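Local coordinates for protein MGS-M4 (Unidentified, PDB 4Q3M) that is an aldo-keto reductase of unknown substrate that probably uses a nicotinamide cofactor to reduce carbonyl groups in a TIM-barrel active site, at residues N139-M144 / E268-D273; Q158-V163 / K264-F269; D209-Q214 / I237-D242; A216-I221 / F244-D249. One frame throughout, in Å; residues are numbered along the deposited sequence.

Contact 1: residues N139-M144 / E268-D273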
# COMPACT_ATOMS: atom_id res chain seq x y z
N ASN A 139 -3.20 2.67 -7.89
CA ASN A 139 -2.25 3.59 -7.28
C ASN A 139 -1.76 4.60 -8.31
O ASN A 139 -2.24 4.61 -9.45
CB ASN A 139 -1.07 2.83 -6.67
CG ASN A 139 -0.50 3.54 -5.45
OD1 ASN A 139 -0.73 4.73 -5.24
ND2 ASN A 139 0.26 2.81 -4.64
N VAL A 140 -0.81 5.44 -7.92
CA VAL A 140 -0.36 6.54 -8.77
C VAL A 140 0.24 6.06 -10.10
O VAL A 140 -0.16 6.54 -11.16
CB VAL A 140 0.69 7.41 -8.04
CG1 VAL A 140 1.34 8.39 -9.01
CG2 VAL A 140 0.04 8.15 -6.88
N HIS A 141 1.17 5.12 -10.04
CA HIS A 141 1.84 4.67 -11.26
C HIS A 141 0.89 3.90 -12.18
O HIS A 141 1.11 3.83 -13.39
CB HIS A 141 3.07 3.81 -10.93
CG HIS A 141 2.78 2.63 -10.05
ND1 HIS A 141 2.55 2.75 -8.69
CD2 HIS A 141 2.70 1.31 -10.33
CE1 HIS A 141 2.33 1.56 -8.18
NE2 HIS A 141 2.42 0.66 -9.15
N HIS A 142 -0.17 3.33 -11.60
CA HIS A 142 -1.21 2.70 -12.40
C HIS A 142 -2.00 3.76 -13.16
O HIS A 142 -2.34 3.58 -14.33
CB HIS A 142 -2.15 1.87 -11.52
CG HIS A 142 -1.45 0.83 -10.71
ND1 HIS A 142 -1.89 0.43 -9.46
CD2 HIS A 142 -0.34 0.09 -10.97
CE1 HIS A 142 -1.08 -0.50 -8.99
NE2 HIS A 142 -0.14 -0.73 -9.88
N LEU A 143 -2.28 4.87 -12.48
CA LEU A 143 -3.02 5.97 -13.09
C LEU A 143 -2.19 6.66 -14.16
O LEU A 143 -2.72 7.05 -15.20
CB LEU A 143 -3.45 6.98 -12.02
CG LEU A 143 -4.43 6.46 -10.97
CD1 LEU A 143 -4.71 7.53 -9.91
CD2 LEU A 143 -5.72 6.01 -11.62
N MET A 144 -0.89 6.81 -13.91
CA MET A 144 0.02 7.44 -14.87
C MET A 144 0.00 6.71 -16.20
O MET A 144 0.09 7.33 -17.26
CB MET A 144 1.45 7.49 -14.32
CG MET A 144 1.62 8.35 -13.08
SD MET A 144 3.33 8.81 -12.73
CE MET A 144 4.06 7.21 -12.43
N GLU A 268 -2.83 -4.63 -0.71
CA GLU A 268 -1.89 -3.68 -1.29
C GLU A 268 -2.06 -3.65 -2.81
O GLU A 268 -2.28 -4.69 -3.43
CB GLU A 268 -0.45 -4.04 -0.91
CG GLU A 268 0.53 -2.87 -0.95
CD GLU A 268 0.99 -2.53 -2.35
OE1 GLU A 268 1.14 -3.47 -3.16
OE2 GLU A 268 1.20 -1.33 -2.64
N PHE A 269 -1.95 -2.46 -3.39
CA PHE A 269 -2.26 -2.22 -4.80
C PHE A 269 -1.59 -3.20 -5.77
O PHE A 269 -2.19 -3.58 -6.78
CB PHE A 269 -1.86 -0.79 -5.19
CG PHE A 269 -2.54 0.27 -4.37
CD1 PHE A 269 -3.77 0.79 -4.77
CD2 PHE A 269 -1.95 0.77 -3.22
CE1 PHE A 269 -4.39 1.77 -4.02
CE2 PHE A 269 -2.57 1.75 -2.47
CZ PHE A 269 -3.79 2.26 -2.88
N ASP A 270 -0.36 -3.59 -5.47
CA ASP A 270 0.43 -4.40 -6.40
C ASP A 270 0.66 -5.83 -5.94
O ASP A 270 1.60 -6.49 -6.38
CB ASP A 270 1.78 -3.73 -6.66
CG ASP A 270 1.67 -2.56 -7.63
OD1 ASP A 270 1.07 -2.74 -8.71
OD2 ASP A 270 2.19 -1.47 -7.31
N ASN A 271 -0.21 -6.33 -5.06
CA ASN A 271 -0.08 -7.69 -4.56
C ASN A 271 -1.39 -8.47 -4.64
O ASN A 271 -1.73 -9.23 -3.73
CB ASN A 271 0.43 -7.69 -3.12
CG ASN A 271 1.89 -7.29 -3.02
OD1 ASN A 271 2.78 -8.14 -2.96
ND2 ASN A 271 2.15 -5.98 -3.00
N VAL A 272 -2.11 -8.29 -5.74
CA VAL A 272 -3.39 -8.96 -5.94
C VAL A 272 -3.26 -10.19 -6.82
O VAL A 272 -3.02 -10.09 -8.02
CB VAL A 272 -4.42 -8.00 -6.56
CG1 VAL A 272 -5.76 -8.71 -6.74
CG2 VAL A 272 -4.58 -6.76 -5.71
N ASP A 273 -3.42 -11.37 -6.22
CA ASP A 273 -3.33 -12.62 -6.95
C ASP A 273 -4.71 -13.12 -7.36
O ASP A 273 -4.85 -13.89 -8.32
CB ASP A 273 -2.61 -13.69 -6.12
CG ASP A 273 -1.16 -13.34 -5.85
OD1 ASP A 273 -0.56 -12.62 -6.68
OD2 ASP A 273 -0.62 -13.79 -4.82
O HOH W 1 1.41 -0.10 -4.84
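A type I beta turn, Glu-268 to Asn-271, sits against the start of helix 140-149, the two backbones coming nearest where the CA atoms of Asn-139 and Phe-269 are 6.3 Å apart. Asp-270 points its carboxylate tip to tip at two successive imidazoles. Its OD1 accepts from His-142 NE2 at 2.6 Å, through the syn lone pair and in the plane of the ring, which stands nearly perpendicular to the carboxylate. OD2 takes a weak bond from His-141 NE2 (2.8 Å), bent to 130°. His-141 CG occupies the crowded position between backbone N and carbonyl carbon (chi1 56°), which brings CE1 over the rim of one face of the His-142 ring. The latter is gripped at both nitrogens, since ND1 accepts from Asn-139 N at 3.0 Å; the shared carboxylate probably offsets the closeness of the two NE2 atoms. In this aldo-keto reductase (alpha/beta)8 barrel the turn belongs to the C-terminal tail, here docked beside the second subunit, whose Val-140 packs on His-141. Asn-139 CB lies over the face of Phe-269, 4.0 Å from the ring centroid, a CH-pi contact. Asn-139 ND2 also donates to water 1 (3.1 Å), which lies close to Glu-268 OE2 and Asp-270 OD2. The other carboxylate oxygen, Glu-268 OE1, accepts from Asp-270 N and Asn-271 ND2, out of its plane and from opposite faces, tying the turn together.

Contact 2: residues Q158-V163 / K264-F269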
# COMPACT_ATOMS: atom_id res chain seq x y z
N GLN A 158 -11.88 4.75 -7.35
CA GLN A 158 -12.44 4.32 -6.07
C GLN A 158 -11.43 3.54 -5.24
O GLN A 158 -11.06 2.42 -5.59
CB GLN A 158 -13.70 3.48 -6.28
CG GLN A 158 -14.36 3.05 -4.99
CD GLN A 158 -15.57 2.15 -5.20
OE1 GLN A 158 -15.66 1.07 -4.63
NE2 GLN A 158 -16.50 2.61 -6.03
N VAL A 159 -10.98 4.14 -4.14
CA VAL A 159 -9.98 3.50 -3.28
C VAL A 159 -10.37 3.58 -1.81
O VAL A 159 -11.17 4.42 -1.40
CB VAL A 159 -8.59 4.14 -3.47
CG1 VAL A 159 -8.04 3.83 -4.85
CG2 VAL A 159 -8.67 5.64 -3.24
N GLU A 160 -9.78 2.69 -1.01
CA GLU A 160 -9.98 2.69 0.43
C GLU A 160 -9.51 4.01 1.03
O GLU A 160 -8.33 4.33 0.99
CB GLU A 160 -9.24 1.52 1.08
CG GLU A 160 -9.21 1.58 2.60
CD GLU A 160 -8.17 0.66 3.21
OE1 GLU A 160 -7.66 -0.22 2.48
OE2 GLU A 160 -7.85 0.83 4.40
N THR A 161 -10.45 4.76 1.59
CA THR A 161 -10.12 6.06 2.17
C THR A 161 -10.98 6.33 3.41
O THR A 161 -12.20 6.34 3.34
CB THR A 161 -10.32 7.20 1.16
OG1 THR A 161 -9.60 6.91 -0.04
CG2 THR A 161 -9.83 8.52 1.73
N HIS A 162 -10.31 6.55 4.53
CA HIS A 162 -10.98 6.88 5.78
C HIS A 162 -10.05 7.69 6.68
O HIS A 162 -8.95 8.07 6.27
CB HIS A 162 -11.46 5.62 6.49
CG HIS A 162 -10.48 4.48 6.43
ND1 HIS A 162 -9.28 4.49 7.11
CD2 HIS A 162 -10.53 3.30 5.76
CE1 HIS A 162 -8.64 3.36 6.86
NE2 HIS A 162 -9.37 2.63 6.05
N VAL A 163 -10.47 7.94 7.91
CA VAL A 163 -9.75 8.85 8.80
C VAL A 163 -8.38 8.32 9.25
O VAL A 163 -7.55 9.09 9.71
CB VAL A 163 -10.58 9.19 10.05
CG1 VAL A 163 -11.85 9.93 9.65
CG2 VAL A 163 -10.92 7.92 10.82
N LYS A 264 -3.20 0.71 6.12
CA LYS A 264 -4.13 0.29 5.07
C LYS A 264 -4.77 -1.04 5.42
O LYS A 264 -4.08 -2.00 5.77
CB LYS A 264 -3.40 0.21 3.73
CG LYS A 264 -4.30 -0.18 2.56
CD LYS A 264 -3.65 0.15 1.23
CE LYS A 264 -4.50 -0.31 0.06
NZ LYS A 264 -5.90 0.18 0.17
N ILE A 265 -6.09 -1.10 5.31
CA ILE A 265 -6.84 -2.30 5.69
C ILE A 265 -6.83 -3.36 4.59
O ILE A 265 -6.55 -4.53 4.85
CB ILE A 265 -8.30 -1.96 6.04
CG1 ILE A 265 -8.35 -0.94 7.18
CG2 ILE A 265 -9.07 -3.22 6.41
CD1 ILE A 265 -9.76 -0.52 7.56
N PHE A 266 -7.13 -2.94 3.36
CA PHE A 266 -7.31 -3.89 2.27
C PHE A 266 -6.04 -4.15 1.48
O PHE A 266 -5.01 -3.51 1.69
CB PHE A 266 -8.43 -3.40 1.34
CG PHE A 266 -9.78 -3.38 2.00
CD1 PHE A 266 -10.55 -4.53 2.07
CD2 PHE A 266 -10.27 -2.21 2.55
CE1 PHE A 266 -11.79 -4.51 2.67
CE2 PHE A 266 -11.51 -2.19 3.16
CZ PHE A 266 -12.28 -3.34 3.22
N THR A 267 -6.13 -5.11 0.56
CA THR A 267 -4.99 -5.61 -0.21
C THR A 267 -4.14 -4.50 -0.84
O THR A 267 -4.67 -3.56 -1.42
CB THR A 267 -5.46 -6.56 -1.33
OG1 THR A 267 -6.36 -7.54 -0.79
CG2 THR A 267 -4.27 -7.26 -1.98
N GLU A 268 -2.83 -4.63 -0.71
CA GLU A 268 -1.89 -3.68 -1.29
C GLU A 268 -2.06 -3.65 -2.81
O GLU A 268 -2.28 -4.69 -3.43
CB GLU A 268 -0.45 -4.04 -0.91
CG GLU A 268 0.53 -2.87 -0.95
CD GLU A 268 0.99 -2.53 -2.35
OE1 GLU A 268 1.14 -3.47 -3.16
OE2 GLU A 268 1.20 -1.33 -2.64
N PHE A 269 -1.95 -2.46 -3.39
CA PHE A 269 -2.26 -2.22 -4.80
C PHE A 269 -1.59 -3.20 -5.77
O PHE A 269 -2.19 -3.58 -6.78
CB PHE A 269 -1.86 -0.79 -5.19
CG PHE A 269 -2.54 0.27 -4.37
CD1 PHE A 269 -3.77 0.79 -4.77
CD2 PHE A 269 -1.95 0.77 -3.22
CE1 PHE A 269 -4.39 1.77 -4.02
CE2 PHE A 269 -2.57 1.75 -2.47
CZ PHE A 269 -3.79 2.26 -2.88
O HOH W 2 -7.67 1.11 -2.51
O HOH W 3 -6.41 2.84 -0.48
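With CG anti to the backbone N (chi1 171°) and the chain extended beyond it, Glu-160 reaches from the barrel wall into the tail, while Lys-264 bends at its last torsion (chi4 52°) to bring NZ to the same carboxylate. Glu-160 ends strand 156-160 of the TIM barrel, and segment 264-269 belongs to the C-terminal tail, which in aldo-keto reductases runs near the mouth of the barrel. Each carboxylate oxygen is held by two donors. OE1 of Glu-160 forms a salt bridge with Lys-264 NZ at 2.9 Å and accepts Phe-266 N, also at 2.9 Å, one from each face of the carboxylate. OE2 takes Ile-265 N on its syn lone pair (2.8 Å) and His-162 NE2 on its anti lone pair (2.9 Å). These bonds probably keep the glutamate ionised. The edge of the Phe-266 ring, at CD2, stands over a face of the Glu-160 carboxylate, the planes nearly perpendicular (85°), with OE1 3.3 Å from CD2. Ile-265 CD1 packs 3.5 Å from His-162 NE2. Tyr-184 of the next strand meets the Phe-266 ring. Water 2 accepts from Glu-160 N and, weakly, from Lys-264 NZ; water 3 donates to Glu-160 O at 2.8 Å while accepting from Lys-264 NZ.

Contact 3: residues D209-Q214 / I237-D242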
# COMPACT_ATOMS: atom_id res chain seq x y z
N ASP A 209 -23.53 17.37 17.46
CA ASP A 209 -24.61 16.48 17.90
C ASP A 209 -24.84 15.36 16.88
O ASP A 209 -25.98 15.03 16.55
CB ASP A 209 -25.90 17.27 18.14
CG ASP A 209 -26.96 16.47 18.86
OD1 ASP A 209 -26.59 15.51 19.58
OD2 ASP A 209 -28.15 16.79 18.72
N LYS A 210 -23.75 14.80 16.37
CA LYS A 210 -23.83 13.74 15.37
C LYS A 210 -23.22 12.45 15.90
O LYS A 210 -22.70 12.41 17.01
CB LYS A 210 -23.12 14.17 14.08
CG LYS A 210 -23.77 15.34 13.37
CD LYS A 210 -25.14 14.96 12.83
CE LYS A 210 -25.77 16.11 12.07
NZ LYS A 210 -27.07 15.71 11.45
N THR A 211 -23.31 11.40 15.10
CA THR A 211 -22.65 10.14 15.43
C THR A 211 -21.26 10.14 14.80
O THR A 211 -21.00 10.90 13.87
CB THR A 211 -23.45 8.92 14.95
OG1 THR A 211 -23.40 8.84 13.52
CG2 THR A 211 -24.90 9.02 15.41
N ILE A 212 -20.38 9.28 15.31
CA ILE A 212 -19.03 9.16 14.76
C ILE A 212 -19.01 8.81 13.26
O ILE A 212 -18.24 9.41 12.51
CB ILE A 212 -18.21 8.11 15.56
CG1 ILE A 212 -17.87 8.66 16.95
CG2 ILE A 212 -16.93 7.75 14.82
CD1 ILE A 212 -16.95 7.76 17.75
N PRO A 213 -19.85 7.85 12.81
CA PRO A 213 -19.86 7.60 11.37
C PRO A 213 -20.28 8.82 10.54
O PRO A 213 -19.62 9.12 9.54
CB PRO A 213 -20.89 6.48 11.21
CG PRO A 213 -20.88 5.78 12.51
CD PRO A 213 -20.67 6.86 13.53
N GLN A 214 -21.34 9.51 10.95
CA GLN A 214 -21.82 10.71 10.27
C GLN A 214 -20.70 11.73 10.10
O GLN A 214 -20.65 12.47 9.11
CB GLN A 214 -22.98 11.34 11.04
CG GLN A 214 -24.28 10.57 10.96
CD GLN A 214 -25.38 11.21 11.78
OE1 GLN A 214 -25.14 11.72 12.87
NE2 GLN A 214 -26.60 11.20 11.25
N ILE A 237 -28.46 3.40 7.67
CA ILE A 237 -28.51 3.89 6.30
C ILE A 237 -29.04 5.32 6.27
O ILE A 237 -28.53 6.17 5.54
CB ILE A 237 -29.40 2.99 5.41
CG1 ILE A 237 -28.85 1.56 5.36
CG2 ILE A 237 -29.50 3.56 4.01
CD1 ILE A 237 -29.71 0.60 4.59
N VAL A 238 -30.06 5.58 7.08
CA VAL A 238 -30.63 6.91 7.20
C VAL A 238 -29.66 7.86 7.90
O VAL A 238 -29.50 9.01 7.50
CB VAL A 238 -31.97 6.88 7.96
CG1 VAL A 238 -32.53 8.29 8.11
CG2 VAL A 238 -32.97 5.98 7.25
N GLN A 239 -29.02 7.36 8.95
CA GLN A 239 -28.04 8.14 9.69
C GLN A 239 -26.86 8.54 8.81
O GLN A 239 -26.43 9.69 8.82
CB GLN A 239 -27.53 7.36 10.91
CG GLN A 239 -28.59 7.09 11.96
CD GLN A 239 -28.03 6.36 13.17
OE1 GLN A 239 -26.87 5.95 13.18
NE2 GLN A 239 -28.86 6.20 14.20
N ASN A 240 -26.36 7.58 8.03
CA ASN A 240 -25.24 7.82 7.13
C ASN A 240 -25.58 8.83 6.04
O ASN A 240 -24.69 9.41 5.42
CB ASN A 240 -24.78 6.51 6.50
CG ASN A 240 -24.04 5.62 7.48
OD1 ASN A 240 -24.08 5.84 8.69
ND2 ASN A 240 -23.38 4.59 6.96
N PHE A 241 -26.87 9.05 5.82
CA PHE A 241 -27.32 10.01 4.82
C PHE A 241 -27.57 11.38 5.43
O PHE A 241 -27.41 12.40 4.75
CB PHE A 241 -28.59 9.51 4.13
CG PHE A 241 -29.00 10.33 2.94
CD1 PHE A 241 -28.31 10.21 1.74
CD2 PHE A 241 -30.06 11.21 3.01
CE1 PHE A 241 -28.68 10.96 0.64
CE2 PHE A 241 -30.43 11.96 1.91
CZ PHE A 241 -29.74 11.84 0.72
N ASP A 242 -27.96 11.41 6.70
CA ASP A 242 -28.17 12.67 7.40
C ASP A 242 -26.84 13.36 7.63
O ASP A 242 -26.31 13.36 8.75
CB ASP A 242 -28.90 12.44 8.72
CG ASP A 242 -29.37 13.73 9.36
OD1 ASP A 242 -29.53 14.73 8.63
OD2 ASP A 242 -29.57 13.75 10.60
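Thr-211 and Gln-214 form a capping box at the start of helix 212-222, and the same glutamine ties that helix to the end of helix 234-241, a neighbour in the outer layer of the TIM barrel. Gln-214 uses both ends of its amide. OE1 accepts Thr-211 N at 2.9 Å, on a lone pair in the carbonyl plane and nearly straight (168°). The return bond of the box, Gln-214 N to Thr-211 OG1, is weak. NE2 donates across to Gln-239 O (2.9 Å, 159°); that oxygen lies in the amide plane of Gln-214, although the donor stands above the carbonyl plane of Gln-239. Asp-242 O, close by, meets NE2 at a poor angle. Val-238 O is satisfied twice from its own helix end, by Phe-241 N and Asp-242 N. Lys-210, bent at chi2, swings NZ across Asp-242 to make a long salt bridge with OD2 (3.3 Å), but its stronger partner is Asp-245. The ammonium thus lies between two close carboxylates and probably relieves their repulsion. Beside the polar bonds, Pro-213 sets its CB 4.1 Å from Asn-240 OD1.

Contact 4: residues A216-I221 / F244-D249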
# COMPACT_ATOMS: atom_id res chain seq x y z
N ALA A 216 -17.21 10.98 9.99
CA ALA A 216 -16.23 10.46 9.04
C ALA A 216 -16.73 10.64 7.61
O ALA A 216 -15.94 10.90 6.70
CB ALA A 216 -15.94 9.00 9.32
N ILE A 217 -18.04 10.51 7.43
CA ILE A 217 -18.66 10.71 6.13
C ILE A 217 -18.58 12.17 5.71
O ILE A 217 -18.17 12.48 4.60
CB ILE A 217 -20.12 10.24 6.14
CG1 ILE A 217 -20.19 8.74 6.41
CG2 ILE A 217 -20.80 10.57 4.83
CD1 ILE A 217 -21.58 8.22 6.66
N ARG A 218 -18.97 13.07 6.62
CA ARG A 218 -18.95 14.51 6.35
C ARG A 218 -17.54 15.01 6.03
O ARG A 218 -17.36 15.85 5.16
CB ARG A 218 -19.52 15.29 7.53
CG ARG A 218 -19.57 16.79 7.30
CD ARG A 218 -20.43 17.13 6.09
NE ARG A 218 -20.23 18.50 5.64
CZ ARG A 218 -20.86 19.04 4.60
NH1 ARG A 218 -21.73 18.33 3.90
NH2 ARG A 218 -20.62 20.30 4.26
N TRP A 219 -16.56 14.48 6.76
CA TRP A 219 -15.17 14.85 6.56
C TRP A 219 -14.73 14.57 5.12
O TRP A 219 -14.00 15.36 4.52
CB TRP A 219 -14.28 14.10 7.55
CG TRP A 219 -12.82 14.15 7.24
CD1 TRP A 219 -12.00 15.22 7.38
CD2 TRP A 219 -12.01 13.08 6.75
NE1 TRP A 219 -10.72 14.89 7.00
CE2 TRP A 219 -10.70 13.58 6.61
CE3 TRP A 219 -12.27 11.75 6.42
CZ2 TRP A 219 -9.65 12.79 6.15
CZ3 TRP A 219 -11.22 10.97 5.96
CH2 TRP A 219 -9.93 11.49 5.83
N LEU A 220 -15.19 13.45 4.57
CA LEU A 220 -14.93 13.12 3.18
C LEU A 220 -15.68 14.07 2.25
O LEU A 220 -15.16 14.48 1.21
CB LEU A 220 -15.32 11.67 2.88
CG LEU A 220 -14.41 10.61 3.51
CD1 LEU A 220 -15.02 9.23 3.34
CD2 LEU A 220 -13.02 10.66 2.89
N ILE A 221 -16.91 14.41 2.63
CA ILE A 221 -17.72 15.37 1.89
C ILE A 221 -17.01 16.72 1.80
O ILE A 221 -16.97 17.35 0.74
CB ILE A 221 -19.10 15.58 2.53
CG1 ILE A 221 -19.86 14.26 2.65
CG2 ILE A 221 -19.91 16.58 1.74
CD1 ILE A 221 -20.22 13.65 1.33
N PHE A 244 -26.06 16.36 5.51
CA PHE A 244 -26.14 17.60 4.75
C PHE A 244 -26.87 18.70 5.51
O PHE A 244 -27.41 19.63 4.92
CB PHE A 244 -26.83 17.36 3.40
CG PHE A 244 -26.21 16.25 2.60
CD1 PHE A 244 -25.04 16.47 1.89
CD2 PHE A 244 -26.80 15.00 2.55
CE1 PHE A 244 -24.47 15.45 1.15
CE2 PHE A 244 -26.24 13.98 1.81
CZ PHE A 244 -25.07 14.21 1.11
N ASP A 245 -26.88 18.59 6.84
CA ASP A 245 -27.53 19.59 7.67
C ASP A 245 -26.54 20.25 8.62
O ASP A 245 -26.93 20.98 9.54
CB ASP A 245 -28.68 18.96 8.47
CG ASP A 245 -28.22 17.84 9.37
OD1 ASP A 245 -27.16 17.24 9.09
OD2 ASP A 245 -28.92 17.54 10.36
N PHE A 246 -25.25 20.00 8.40
CA PHE A 246 -24.21 20.61 9.20
C PHE A 246 -22.89 20.68 8.44
O PHE A 246 -22.77 20.14 7.33
CB PHE A 246 -24.02 19.85 10.52
CG PHE A 246 -23.17 18.62 10.39
CD1 PHE A 246 -21.91 18.56 10.97
CD2 PHE A 246 -23.63 17.51 9.69
CE1 PHE A 246 -21.13 17.43 10.86
CE2 PHE A 246 -22.85 16.37 9.58
CZ PHE A 246 -21.60 16.34 10.16
N THR A 247 -21.90 21.33 9.03
CA THR A 247 -20.61 21.53 8.38
C THR A 247 -19.46 21.32 9.37
O THR A 247 -19.67 21.30 10.58
CB THR A 247 -20.50 22.93 7.77
OG1 THR A 247 -19.20 23.10 7.19
CG2 THR A 247 -20.71 24.00 8.83
N LEU A 248 -18.25 21.18 8.84
CA LEU A 248 -17.06 21.03 9.67
C LEU A 248 -16.11 22.20 9.45
O LEU A 248 -15.70 22.48 8.32
CB LEU A 248 -16.35 19.71 9.36
CG LEU A 248 -17.13 18.43 9.66
CD1 LEU A 248 -16.35 17.20 9.21
CD2 LEU A 248 -17.47 18.34 11.14
N ASP A 249 -15.76 22.89 10.53
CA ASP A 249 -14.90 24.06 10.43
C ASP A 249 -13.43 23.68 10.30
O ASP A 249 -13.09 22.49 10.30
CB ASP A 249 -15.10 24.99 11.64
CG ASP A 249 -14.91 24.28 12.97
OD1 ASP A 249 -13.99 23.44 13.09
OD2 ASP A 249 -15.67 24.58 13.91
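Apolar packing carries most of this contact, and the methylenes of Arg-218 are at its middle. With CG anti to the backbone N (chi1 -178°), Arg-218 sets CB and CG each 3.5 Å from Phe-246 CZ, and its CD lies over one face of that ring. On the way past, Arg-218 CG meets Leu-248 CG at 3.8 Å, the two side chains sliding past each other in opposite directions. Leu-248 CD1 lies against the helix backbone, 3.7 Å from Trp-219 N, and touches Trp-219 CB at 4.1 Å. Phe-244 CD1 comes to the guanidinium edge, 4.3 Å from Arg-218 NH1. The linker between helix 234-241 and helix 250-257 is thereby fastened to helix 212-222 on the outside of the TIM barrel; Trp-219 and Leu-248 also both meet Ile-256 of the helix that follows. Among the polar groups, a bend at chi2 of Arg-218 (59°) turns the guanidinium so that Phe-246 O lies 3.4 Å above its plane, over the centre, where the angle at NE is poor for a hydrogen bond. The charge is answered by Glu-222, which forms a salt bridge with Arg-218 NE and accepts Leu-248 N and Thr-247 OG1.

Overall arrangement
Contacts 1 and 2 share Glu-268 and Phe-269, have centres 11 Å apart and both touch the second subunit, so one C-terminal tail serves barrel strand, helix start and dimer. Contacts 3 and 4, with centres 10 Å apart, fasten successive parts of helix 212-222 to the chain around helix 234-241; the Lys-210 to Asp-245 salt bridge (NZ to OD1, 2.8 Å) joins them. Contact 4 reaches contact 2 through Trp-219 CZ3, 3.6 Å from His-162 C, whereas the centres of contacts 1 and 3 are about 32 Å apart. A sulfate, probably from the crystallisation liquor, lies about 6 Å from the side chain of Asn-240, perhaps where related NADP-dependent reductases bind a cofactor phosphate.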